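Side-chain contacts in putative drug/sodium antiporter (Escherichia coli, PDB 4Z3N), which probably exports compounds across the cell membrane as a MATE-family antiporter, the precursor of the genotoxin colibactin being its likely cargo: residues A[161-164]-A[165-169]; A[216-219]-A[220-223]. All coordinates share one frame; numbering follows the deposited sequence.

Contact 1 (A[161-164]-A[165-169]); sequences TVFS and IMLIG
Phe163 and Leu167, one turn apart on the helix, meet through their side chains: Leu167 CG lies over one face of the Phe163 ring, and Leu167 CD1 comes to 4.3 Å from CE2 of Phe163. The ring reaches forward along the helix because CG stands anti to the backbone N (chi1 -176°). The next i, i+4 pair is Val162 with Met166, side by side and pointing the same way, with Val162 CG1 4.1 Å from Met166 CG. Thr161 and Ile165 run alongside each other in the same manner, OG1 of Thr161 lying 4.0 Å from Ile165 CG1. Beneath these pairs are the i to i+4 bonds of the first turns of helix 162-177, a predicted transmembrane segment in the first of the chain's two MatE regions. Met166 N gives the straightest, to Val162 O at 2.8 Å (169° at the hydrogen), and Ile168 N to Ser164 O at 3.2 Å is the longest and most bent. Further out, the Thr161 hydroxyl is hydrogen-bonded to Ser158 O. Val162 and Met166 pack on helices 75-101 and 107-132, Phe163 rests on Leu120 and Ala123 of helix 107-132, and Thr161 and Ser164 lie against helix 209-232.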
loop_
_atom_site.group_PDB
_atom_site.type_symbol
_atom_site.label_atom_id
_atom_site.label_comp_id
_atom_site.label_asym_id
_atom_site.label_seq_id
_atom_site.Cartn_x
_atom_site.Cartn_y
_atom_site.Cartn_z
ATOM N N THR A 161 7.486 18.180 -3.538
ATOM C CA THR A 161 6.937 17.095 -4.324
ATOM C C THR A 161 5.484 16.723 -3.968
ATOM O O THR A 161 4.841 15.972 -4.691
ATOM C CB THR A 161 7.812 15.849 -4.170
ATOM O OG1 THR A 161 7.584 15.276 -2.875
ATOM C CG2 THR A 161 9.277 16.219 -4.330
ATOM N N VAL A 162 4.968 17.273 -2.875
ATOM C CA VAL A 162 3.680 16.855 -2.315
ATOM C C VAL A 162 2.461 16.951 -3.259
ATOM O O VAL A 162 1.754 15.961 -3.461
ATOM C CB VAL A 162 3.377 17.666 -1.042
ATOM C CG1 VAL A 162 1.951 17.378 -0.527
ATOM C CG2 VAL A 162 4.415 17.363 0.019
ATOM N N PHE A 163 2.207 18.131 -3.818
ATOM C CA PHE A 163 1.060 18.313 -4.689
ATOM C C PHE A 163 1.130 17.368 -5.886
ATOM O O PHE A 163 0.117 16.810 -6.303
ATOM C CB PHE A 163 0.953 19.767 -5.152
ATOM C CG PHE A 163 -0.273 20.053 -5.984
ATOM C CD1 PHE A 163 -1.534 19.639 -5.559
ATOM C CD2 PHE A 163 -0.169 20.757 -7.183
ATOM C CE1 PHE A 163 -2.659 19.908 -6.306
ATOM C CE2 PHE A 163 -1.295 21.035 -7.943
ATOM C CZ PHE A 163 -2.544 20.607 -7.503
ATOM N N SER A 164 2.325 17.158 -6.416
ATOM C CA SER A 164 2.492 16.301 -7.583
ATOM C C SER A 164 2.192 14.848 -7.223
ATOM O O SER A 164 1.539 14.130 -7.992
ATOM C CB SER A 164 3.909 16.438 -8.154
ATOM O OG SER A 164 4.452 17.722 -7.854
ATOM N N ILE A 165 2.661 14.425 -6.054
ATOM C CA ILE A 165 2.351 13.099 -5.534
ATOM C C ILE A 165 0.838 12.918 -5.295
ATOM O O ILE A 165 0.256 11.887 -5.659
ATOM C CB ILE A 165 3.100 12.815 -4.207
ATOM C CG1 ILE A 165 4.606 13.040 -4.366
ATOM C CG2 ILE A 165 2.805 11.406 -3.712
ATOM C CD1 ILE A 165 5.205 12.343 -5.583
ATOM N N MET A 166 0.201 13.908 -4.674
ATOM C CA MET A 166 -1.247 13.849 -4.470
ATOM C C MET A 166 -1.984 13.748 -5.802
ATOM O O MET A 166 -2.942 12.993 -5.925
ATOM C CB MET A 166 -1.742 15.069 -3.690
ATOM C CG MET A 166 -1.094 15.237 -2.324
ATOM S SD MET A 166 -1.444 13.913 -1.127
ATOM C CE MET A 166 0.133 13.078 -0.933
ATOM N N LEU A 167 -1.527 14.525 -6.782
ATOM C CA LEU A 167 -2.071 14.517 -8.140
ATOM C C LEU A 167 -2.092 13.128 -8.764
ATOM O O LEU A 167 -3.048 12.769 -9.443
ATOM C CB LEU A 167 -1.266 15.453 -9.035
ATOM C CG LEU A 167 -1.973 16.753 -9.390
ATOM C CD1 LEU A 167 -1.172 17.522 -10.433
ATOM C CD2 LEU A 167 -3.371 16.435 -9.897
ATOM N N ILE A 168 -1.027 12.359 -8.536
ATOM C CA ILE A 168 -0.911 10.986 -9.026
ATOM C C ILE A 168 -1.916 10.049 -8.372
ATOM O O ILE A 168 -2.454 9.155 -9.021
ATOM C CB ILE A 168 0.510 10.450 -8.796
ATOM C CG1 ILE A 168 1.481 11.187 -9.724
ATOM C CG2 ILE A 168 0.570 8.942 -9.008
ATOM C CD1 ILE A 168 2.901 10.728 -9.620
ATOM N N GLY A 169 -2.159 10.249 -7.079
ATOM C CA GLY A 169 -3.229 9.550 -6.389
ATOM C C GLY A 169 -4.586 9.733 -7.059
ATOM O O GLY A 169 -5.258 8.758 -7.392
#

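Contact 2 (A[216-219]-A[220-223]); sequences ASFL and AQLS. With OLC ((2R)-2,3-dihydroxypropyl (9Z)-octadec-9-enoate), chain E.
The Phe218 ring has Leu222 CG above one face, 4.3 Å from the plane and offset toward the rim, while NE2 of Gln221 sits at its edge, in the ring plane and 3.7 Å from Phe218 CD1. The two flat groups cross nearly at a right angle, with ring and amide planes 80° apart, so the amide does not stack on the ring. Leu222 CD1 approaches Phe218 CE2 to 4.0 Å. These neighbours sit three and four residues after Phe218, and a chi1 of -177° sets CG beside the carbonyl carbon and carries the ring toward them. Gln221 bends at chi2 (148°), and its carboxamide lies between the ring edge and a bound monoolein chain: OE1 is next to OLC C8, and CG is next to OLC C4. Around the helix, Ser223 turns its hydroxyl back toward the preceding turn, with OG 2.7 Å from Leu219 O and 2.8 Å from Ala220 O; which carbonyl receives the proton is not settled. Leu219 O also accepts the backbone bond from Ser223 N at 3.0 Å. All this belongs to helix 209-232, a predicted membrane-spanning helix, where Ser217 and Ala220 face Tyr49 of helix 28-56 and Ala216 packs on helix 181-204. Chemically, the Gln221 oxygen lies against the hydrocarbon of the OLC chain, which offers it no proton, so that contact is packing rather than hydrogen bonding, while the serine hydroxyl can meet its polar needs at the carbonyls of its own helix, as serines in membrane helices commonly do.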
loop_
_atom_site.group_PDB
_atom_site.type_symbol
_atom_site.label_atom_id
_atom_site.label_comp_id
_atom_site.label_asym_id
_atom_site.label_seq_id
_atom_site.Cartn_x
_atom_site.Cartn_y
_atom_site.Cartn_z
ATOM N N ALA A 216 15.790 12.896 -10.721
ATOM C CA ALA A 216 15.428 12.019 -11.837
ATOM C C ALA A 216 14.169 11.215 -11.484
ATOM O O ALA A 216 13.252 11.084 -12.297
ATOM C CB ALA A 216 16.580 11.092 -12.195
ATOM N N SER A 217 14.144 10.682 -10.262
ATOM C CA SER A 217 12.986 9.973 -9.740
ATOM C C SER A 217 11.752 10.874 -9.795
ATOM O O SER A 217 10.671 10.446 -10.179
ATOM C CB SER A 217 13.239 9.500 -8.303
ATOM O OG SER A 217 14.001 8.294 -8.256
ATOM N N PHE A 218 11.925 12.134 -9.429
ATOM C CA PHE A 218 10.822 13.063 -9.426
ATOM C C PHE A 218 10.331 13.452 -10.849
ATOM O O PHE A 218 9.128 13.660 -11.061
ATOM C CB PHE A 218 11.217 14.303 -8.619
ATOM C CG PHE A 218 10.113 15.309 -8.484
ATOM C CD1 PHE A 218 8.880 14.939 -7.975
ATOM C CD2 PHE A 218 10.306 16.618 -8.870
ATOM C CE1 PHE A 218 7.861 15.857 -7.857
ATOM C CE2 PHE A 218 9.287 17.541 -8.750
ATOM C CZ PHE A 218 8.064 17.162 -8.240
ATOM N N LEU A 219 11.236 13.559 -11.819
ATOM C CA LEU A 219 10.820 13.919 -13.177
ATOM C C LEU A 219 10.169 12.702 -13.812
ATOM O O LEU A 219 9.335 12.817 -14.717
ATOM C CB LEU A 219 12.004 14.419 -14.024
ATOM C CG LEU A 219 12.675 15.737 -13.587
ATOM C CD1 LEU A 219 13.963 15.981 -14.352
ATOM C CD2 LEU A 219 11.741 16.928 -13.745
ATOM N N ALA A 220 10.568 11.531 -13.320
ATOM C CA ALA A 220 9.885 10.282 -13.627
ATOM C C ALA A 220 8.420 10.349 -13.190
ATOM O O ALA A 220 7.529 9.989 -13.944
ATOM C CB ALA A 220 10.594 9.105 -12.948
ATOM N N GLN A 221 8.172 10.822 -11.975
ATOM C CA GLN A 221 6.817 10.859 -11.461
ATOM C C GLN A 221 5.969 11.888 -12.209
ATOM O O GLN A 221 4.780 11.654 -12.473
ATOM C CB GLN A 221 6.820 11.140 -9.954
ATOM C CG GLN A 221 6.995 9.878 -9.089
ATOM C CD GLN A 221 7.746 10.145 -7.768
ATOM O OE1 GLN A 221 8.186 9.211 -7.101
ATOM N NE2 GLN A 221 7.892 11.420 -7.393
ATOM N N LEU A 222 6.570 13.018 -12.564
ATOM C CA LEU A 222 5.838 14.031 -13.314
ATOM C C LEU A 222 5.493 13.549 -14.724
ATOM O O LEU A 222 4.381 13.759 -15.188
ATOM C CB LEU A 222 6.626 15.333 -13.376
ATOM C CG LEU A 222 6.551 16.193 -12.113
ATOM C CD1 LEU A 222 7.348 17.468 -12.301
ATOM C CD2 LEU A 222 5.104 16.496 -11.753
ATOM N N SER A 223 6.429 12.892 -15.402
ATOM C CA SER A 223 6.132 12.360 -16.730
ATOM C C SER A 223 4.972 11.374 -16.668
ATOM O O SER A 223 4.155 11.312 -17.591
ATOM C CB SER A 223 7.365 11.701 -17.364
ATOM O OG SER A 223 8.185 11.070 -16.405
HETATM C C9 OLC E . 10.043 8.212 -4.353
HETATM C C8 OLC E . 10.290 7.698 -5.764
HETATM C C7 OLC E . 9.525 6.408 -6.006
HETATM C C6 OLC E . 9.106 6.308 -7.457
HETATM C C5 OLC E . 7.641 5.911 -7.533
HETATM C C4 OLC E . 6.877 6.776 -8.515
#

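Following the chain from the N terminus, contact 1 comes first, at the start of helix 162-177, and contact 2 follows on helix 209-232, after helix 181-204 has intervened. The two are in series: each is a local helical turn that closes no long loop, and neither encloses nor crosses the other. In space their centres lie about 11 Å apart and their helices pack directly. Ile165 CD1 comes to 3.4 Å from Gln221 NE2, Ser164 OG to 3.7 Å from Phe218 CZ, and Ile168 CD1 to 3.5 Å from Gln221 O. From this shared interface, 161-169 reaches helices 75-101 and 107-132, whereas 216-223 reaches helices 28-56 and 181-204.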